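Local coordinates for protein cytidylyltransferase (Leptospira borgpetersenii serovar Hardjo-bovis, PDB 6OEW) that probably transfers nucleotidyl groups, as a metal-binding member of the cytidylyltransferase family in the GT-A clan, at residues V103-D108 with K115-M120; V11-Q16 with K46-Q51. All blocks are in the same frame, centred on the assembly; numbering follows the deposited sequence.

Contact 1 is fully buried, whereas contact 2 is buried on its strand side but includes a partly exposed Phe50. They share one sheet, in which strands 11-16 and 101-106 lie side by side, Val103 N hydrogen bonding to Gly12 O. Contact 1, closer to the centre of the chain, is wholly aliphatic where strand and helix meet; the loop after the strand carries Asp108 to a magnesium ion. Contact 2 lies farther from that centre and sets the same face of the sheet against a loop, with an aromatic ring, a serine and a bridging water added to the aliphatic groups. Asp118 of the contact 1 helix joins them by hydrogen bonding to Ser48, and Leu105 packs on Ile13.

Contact 1 of 2, residues V103-D108 with K115-M120; sequences VRLTGD and KILDLM. With MG (magnesium ion), chain C.
Leu117 turns its CG anti to the backbone N (chi1 -170°), which carries the isobutyl group from the helix onto the strand, and Val103 answers with CG1 anti to its own N. The methyl CD1 of Leu117 is the meeting point. It lies 3.9 Å from Val103 CG1 and the same distance from Leu105 CD1, so one leucine branch spans two residues that alternate along the strand and point to the same face. Leu117 CG also reaches the valine methyl, and both strand side chains run at a slant to the leucine. The join is purely apolar and small, with 113 Å² buried in all; its three side chains are shut off from solvent.

At the far end of the strand the chemistry changes. Asp108, in the loop just after it, binds the magnesium ion through OD2 at 1.9 Å, and three waters add further ligands at 2.4 to 2.5 Å. The other oxygen, OD1, accepts a short hydrogen bond from Thr106 OG1 (2.5 Å), which comes from 37° above the carboxylate plane. One oxygen is thus committed to metal and the other to a neighbour two residues back, an arrangement that limits rotation of the carboxylate. An aspartate placed after a central strand to hold a metal is consistent with nucleotidyltransferases of the GT-A type.

Strand 101-106 lies between strands 11-16 and 149-152 of the mixed sheet, and helix 114-126 packs across its face through Leu117. Ile13 and Leu45 also touch that leucine, while Met41 and Leu45 of helix 37-45 flank Leu105, so two helices and two strands converge here.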
loop_
_atom_site.group_PDB
_atom_site.type_symbol
_atom_site.label_atom_id
_atom_site.label_comp_id
_atom_site.label_asym_id
_atom_site.label_seq_id
_atom_site.Cartn_x
_atom_site.Cartn_y
_atom_site.Cartn_z
ATOM N N VAL A 103 -8.718 -1.939 -3.004
ATOM C CA VAL A 103 -7.272 -2.088 -3.143
ATOM C C VAL A 103 -6.654 -1.492 -1.882
ATOM O O VAL A 103 -6.687 -0.274 -1.667
ATOM C CB VAL A 103 -6.730 -1.426 -4.412
ATOM C CG1 VAL A 103 -5.211 -1.647 -4.502
ATOM C CG2 VAL A 103 -7.442 -1.972 -5.646
ATOM N N ARG A 104 -6.138 -2.356 -1.022
ATOM C CA ARG A 104 -5.584 -1.919 0.257
ATOM C C ARG A 104 -4.093 -1.648 0.110
ATOM O O ARG A 104 -3.332 -2.554 -0.244
ATOM C CB ARG A 104 -5.805 -2.962 1.341
ATOM C CG ARG A 104 -5.222 -2.419 2.654
ATOM C CD ARG A 104 -4.837 -3.485 3.587
ATOM N NE ARG A 104 -4.365 -2.981 4.890
ATOM C CZ ARG A 104 -3.797 -3.794 5.766
ATOM N NH1 ARG A 104 -3.630 -5.064 5.414
ATOM N NH2 ARG A 104 -3.414 -3.357 6.967
ATOM N N LEU A 105 -3.683 -0.402 0.379
ATOM C CA LEU A 105 -2.291 0.007 0.416
ATOM C C LEU A 105 -2.035 0.695 1.744
ATOM O O LEU A 105 -2.960 1.191 2.392
ATOM C CB LEU A 105 -1.914 0.994 -0.692
ATOM C CG LEU A 105 -2.262 0.604 -2.128
ATOM C CD1 LEU A 105 -1.880 1.763 -3.064
ATOM C CD2 LEU A 105 -1.547 -0.677 -2.520
ATOM N N THR A 106 -0.757 0.766 2.111
ATOM C CA THR A 106 -0.360 1.455 3.333
ATOM C C THR A 106 0.675 2.515 2.982
ATOM O O THR A 106 1.465 2.357 2.037
ATOM C CB THR A 106 0.223 0.493 4.370
ATOM O OG1 THR A 106 1.489 -0.003 3.911
ATOM C CG2 THR A 106 -0.726 -0.679 4.627
ATOM N N GLY A 107 0.669 3.589 3.760
ATOM C CA GLY A 107 1.513 4.735 3.479
ATOM C C GLY A 107 2.999 4.547 3.734
ATOM O O GLY A 107 3.768 5.514 3.669
ATOM N N ASP A 108 3.443 3.340 4.057
ATOM C CA ASP A 108 4.886 3.133 4.115
ATOM C C ASP A 108 5.431 2.515 2.831
ATOM O O ASP A 108 6.543 1.974 2.830
ATOM C CB ASP A 108 5.260 2.281 5.314
ATOM C CG ASP A 108 4.459 1.033 5.386
ATOM O OD1 ASP A 108 3.907 0.611 4.324
ATOM O OD2 ASP A 108 4.348 0.504 6.515
ATOM N N LYS A 115 1.484 0.295 -12.272
ATOM C CA LYS A 115 1.284 -0.711 -13.315
ATOM C C LYS A 115 1.056 -2.090 -12.712
ATOM O O LYS A 115 0.226 -2.864 -13.208
ATOM C CB LYS A 115 2.480 -0.732 -14.286
ATOM N N ILE A 116 1.774 -2.420 -11.640
ATOM C CA ILE A 116 1.544 -3.683 -10.948
ATOM C C ILE A 116 0.156 -3.688 -10.325
ATOM O O ILE A 116 -0.594 -4.668 -10.433
ATOM C CB ILE A 116 2.635 -3.918 -9.888
ATOM C CG1 ILE A 116 4.012 -3.983 -10.560
ATOM C CG2 ILE A 116 2.315 -5.173 -9.043
ATOM C CD1 ILE A 116 5.166 -4.099 -9.596
ATOM N N LEU A 117 -0.201 -2.593 -9.648
ATOM C CA LEU A 117 -1.545 -2.474 -9.090
ATOM C C LEU A 117 -2.606 -2.713 -10.163
ATOM O O LEU A 117 -3.540 -3.488 -9.952
ATOM C CB LEU A 117 -1.716 -1.096 -8.441
ATOM C CG LEU A 117 -2.948 -0.791 -7.584
ATOM C CD1 LEU A 117 -2.593 0.373 -6.593
ATOM C CD2 LEU A 117 -4.188 -0.442 -8.447
ATOM N N ASP A 118 -2.456 -2.082 -11.336
ATOM C CA ASP A 118 -3.491 -2.199 -12.361
ATOM C C ASP A 118 -3.574 -3.618 -12.903
ATOM O O ASP A 118 -4.673 -4.113 -13.190
ATOM C CB ASP A 118 -3.233 -1.218 -13.504
ATOM C CG ASP A 118 -3.472 0.234 -13.092
ATOM O OD1 ASP A 118 -3.981 0.466 -11.967
ATOM O OD2 ASP A 118 -3.161 1.133 -13.895
ATOM N N LEU A 119 -2.423 -4.278 -13.075
ATOM C CA LEU A 119 -2.432 -5.661 -13.558
ATOM C C LEU A 119 -3.144 -6.567 -12.575
ATOM O O LEU A 119 -3.874 -7.486 -12.969
ATOM C CB LEU A 119 -1.002 -6.158 -13.777
ATOM C CG LEU A 119 -0.239 -5.650 -14.997
ATOM C CD1 LEU A 119 1.236 -6.050 -14.936
ATOM C CD2 LEU A 119 -0.900 -6.213 -16.274
ATOM N N MET A 120 -2.911 -6.346 -11.280
ATOM C CA MET A 120 -3.544 -7.172 -10.264
ATOM C C MET A 120 -5.042 -6.935 -10.237
ATOM O O MET A 120 -5.819 -7.891 -10.111
ATOM C CB MET A 120 -2.920 -6.907 -8.886
ATOM C CG MET A 120 -1.528 -7.526 -8.751
ATOM S SD MET A 120 -0.759 -7.158 -7.138
ATOM C CE MET A 120 -1.840 -8.050 -6.024
HETATM MG MG MG C . 4.220 -1.291 7.178
HETATM O O HOH W 1 6.519 -1.619 6.583
HETATM O O HOH W 2 5.197 -0.065 9.083
HETATM O O HOH W 3 4.219 -3.619 7.794
#

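Contact 2 of 2, residues V11-Q16 with K46-Q51; sequences VGILIQ and KFSKFQ
Phe50 lies against Val11, and all three carbons of the valine side chain beyond CA take part. Val11 CB is 3.9 Å from Phe50 CD1; CG1 reaches toward CG and CD1, while CG2 lies 4.0 Å from Phe50 CE1. The approach to the ring is oblique, and the valine spans its CG, CD1 and CE1 atoms. Ile13 forms the second half of this close-packed part. With CG1 beside the backbone N (chi1 -59°) and CD1 extended beyond it, the isoleucine puts its terminal methyl into the bend of the loop, 3.8 Å from Ser48 OG and 4.1 Å from Phe50 CB. Val11, Ile13 and Ser48 are all buried.

The loop keeps its shape by its own bonds. Ser48 OG accepts from Phe50 N at 2.9 Å with an N-H...O angle of 160°, and also pairs with Asp118 OD1 of helix 114-126, so this buried hydroxyl is gripped by two partners. This is an ST turn, and it overlaps a type I beta turn from Ser48 to Gln51 whose own backbone bond is weak.

The looser side is watery. One water donates to Val11 O at 2.7 Å and, by a longer bond, to Phe50 O at 3.3 Å; Asn53 ND2 also hydrogen bonds to Val11 O. Lys49 and Gln51 are exposed; the aliphatic CG of Lys49 lies over one face of the Phe50 ring, offset toward its rim, while its NZ forms a salt bridge with Asp122.

The 46-51 loop follows helix 37-45 and leads into strand 54-59, parallel neighbour of strand 11-16. Here it packs its turn on the first strand of a beta-alpha-beta crossover, a connection consistent with a Rossmann-like GT-A fold.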
loop_
_atom_site.group_PDB
_atom_site.type_symbol
_atom_site.label_atom_id
_atom_site.label_comp_id
_atom_site.label_asym_id
_atom_site.label_seq_id
_atom_site.Cartn_x
_atom_site.Cartn_y
_atom_site.Cartn_z
ATOM N N VAL A 11 -13.975 0.083 -8.138
ATOM C CA VAL A 11 -12.671 -0.169 -7.530
ATOM C C VAL A 11 -12.248 1.088 -6.778
ATOM O O VAL A 11 -12.338 2.201 -7.314
ATOM C CB VAL A 11 -11.624 -0.535 -8.596
ATOM C CG1 VAL A 11 -10.235 -0.727 -7.962
ATOM C CG2 VAL A 11 -12.043 -1.766 -9.428
ATOM N N GLY A 12 -11.778 0.914 -5.536
ATOM C CA GLY A 12 -11.252 2.011 -4.750
ATOM C C GLY A 12 -9.851 1.703 -4.257
ATOM O O GLY A 12 -9.603 0.592 -3.786
ATOM N N ILE A 13 -8.919 2.639 -4.392
ATOM C CA ILE A 13 -7.580 2.478 -3.821
ATOM C C ILE A 13 -7.573 3.208 -2.479
ATOM O O ILE A 13 -7.591 4.444 -2.423
ATOM C CB ILE A 13 -6.480 3.000 -4.755
ATOM C CG1 ILE A 13 -6.499 2.294 -6.105
ATOM C CG2 ILE A 13 -5.092 2.806 -4.071
ATOM C CD1 ILE A 13 -5.592 2.945 -7.141
ATOM N N LEU A 14 -7.572 2.440 -1.387
ATOM C CA LEU A 14 -7.785 2.964 -0.045
ATOM C C LEU A 14 -6.469 2.825 0.708
ATOM O O LEU A 14 -6.057 1.709 1.047
ATOM C CB LEU A 14 -8.914 2.218 0.663
ATOM C CG LEU A 14 -10.264 2.196 -0.036
ATOM C CD1 LEU A 14 -11.318 1.751 0.956
ATOM C CD2 LEU A 14 -10.608 3.552 -0.644
ATOM N N ILE A 15 -5.805 3.957 0.945
ATOM C CA ILE A 15 -4.467 3.986 1.523
ATOM C C ILE A 15 -4.568 4.366 2.989
ATOM O O ILE A 15 -4.961 5.495 3.327
ATOM C CB ILE A 15 -3.561 4.984 0.793
ATOM C CG1 ILE A 15 -3.659 4.801 -0.723
ATOM C CG2 ILE A 15 -2.105 4.856 1.283
ATOM C CD1 ILE A 15 -3.184 6.019 -1.423
ATOM N N GLN A 16 -4.159 3.462 3.868
ATOM C CA GLN A 16 -4.111 3.791 5.285
ATOM C C GLN A 16 -2.786 4.470 5.612
ATOM O O GLN A 16 -1.709 4.001 5.220
ATOM C CB GLN A 16 -4.322 2.545 6.148
ATOM C CG GLN A 16 -3.313 1.447 5.908
ATOM C CD GLN A 16 -3.447 0.325 6.918
ATOM O OE1 GLN A 16 -4.180 -0.632 6.704
ATOM N NE2 GLN A 16 -2.735 0.451 8.040
ATOM N N LYS A 46 -1.352 8.453 -9.123
ATOM C CA LYS A 46 -2.096 9.199 -10.133
ATOM C C LYS A 46 -1.997 8.550 -11.503
ATOM O O LYS A 46 -2.855 8.803 -12.355
ATOM C CB LYS A 46 -1.605 10.646 -10.216
ATOM N N PHE A 47 -0.974 7.725 -11.740
ATOM C CA PHE A 47 -0.818 7.056 -13.029
ATOM C C PHE A 47 -1.670 5.795 -13.160
ATOM O O PHE A 47 -1.693 5.196 -14.243
ATOM C CB PHE A 47 0.656 6.704 -13.264
ATOM C CG PHE A 47 1.559 7.914 -13.396
ATOM C CD1 PHE A 47 1.675 8.584 -14.609
ATOM C CD2 PHE A 47 2.281 8.383 -12.308
ATOM C CE1 PHE A 47 2.495 9.688 -14.738
ATOM C CE2 PHE A 47 3.102 9.492 -12.439
ATOM C CZ PHE A 47 3.207 10.141 -13.651
ATOM N N SER A 48 -2.354 5.370 -12.101
ATOM C CA SER A 48 -3.187 4.175 -12.174
ATOM C C SER A 48 -4.433 4.448 -13.002
ATOM O O SER A 48 -5.002 5.544 -12.953
ATOM C CB SER A 48 -3.591 3.719 -10.774
ATOM O OG SER A 48 -4.577 2.693 -10.830
ATOM N N LYS A 49 -4.865 3.448 -13.779
ATOM C CA LYS A 49 -6.150 3.640 -14.435
ATOM C C LYS A 49 -7.298 3.719 -13.433
ATOM O O LYS A 49 -8.402 4.108 -13.817
ATOM C CB LYS A 49 -6.398 2.531 -15.468
ATOM C CG LYS A 49 -6.413 1.131 -14.890
ATOM C CD LYS A 49 -7.035 0.123 -15.876
ATOM C CE LYS A 49 -5.987 -0.603 -16.706
ATOM N NZ LYS A 49 -6.543 -1.840 -17.325
ATOM N N PHE A 50 -7.064 3.404 -12.157
ATOM C CA PHE A 50 -8.080 3.535 -11.118
ATOM C C PHE A 50 -7.838 4.733 -10.200
ATOM O O PHE A 50 -8.322 4.749 -9.061
ATOM C CB PHE A 50 -8.168 2.235 -10.312
ATOM C CG PHE A 50 -8.382 1.017 -11.176
ATOM C CD1 PHE A 50 -9.645 0.715 -11.692
ATOM C CD2 PHE A 50 -7.318 0.185 -11.510
ATOM C CE1 PHE A 50 -9.837 -0.391 -12.499
ATOM C CE2 PHE A 50 -7.510 -0.916 -12.325
ATOM C CZ PHE A 50 -8.770 -1.205 -12.827
ATOM N N GLN A 51 -7.142 5.763 -10.685
ATOM C CA GLN A 51 -6.679 6.841 -9.807
ATOM C C GLN A 51 -7.806 7.732 -9.285
ATOM O O GLN A 51 -7.634 8.385 -8.254
ATOM C CB GLN A 51 -5.646 7.697 -10.547
ATOM C CG GLN A 51 -6.166 8.326 -11.825
ATOM C CD GLN A 51 -6.853 9.650 -11.567
ATOM O OE1 GLN A 51 -6.600 10.301 -10.546
ATOM N NE2 GLN A 51 -7.737 10.051 -12.475
HETATM O O HOH W 4 -11.493 3.880 -9.209
#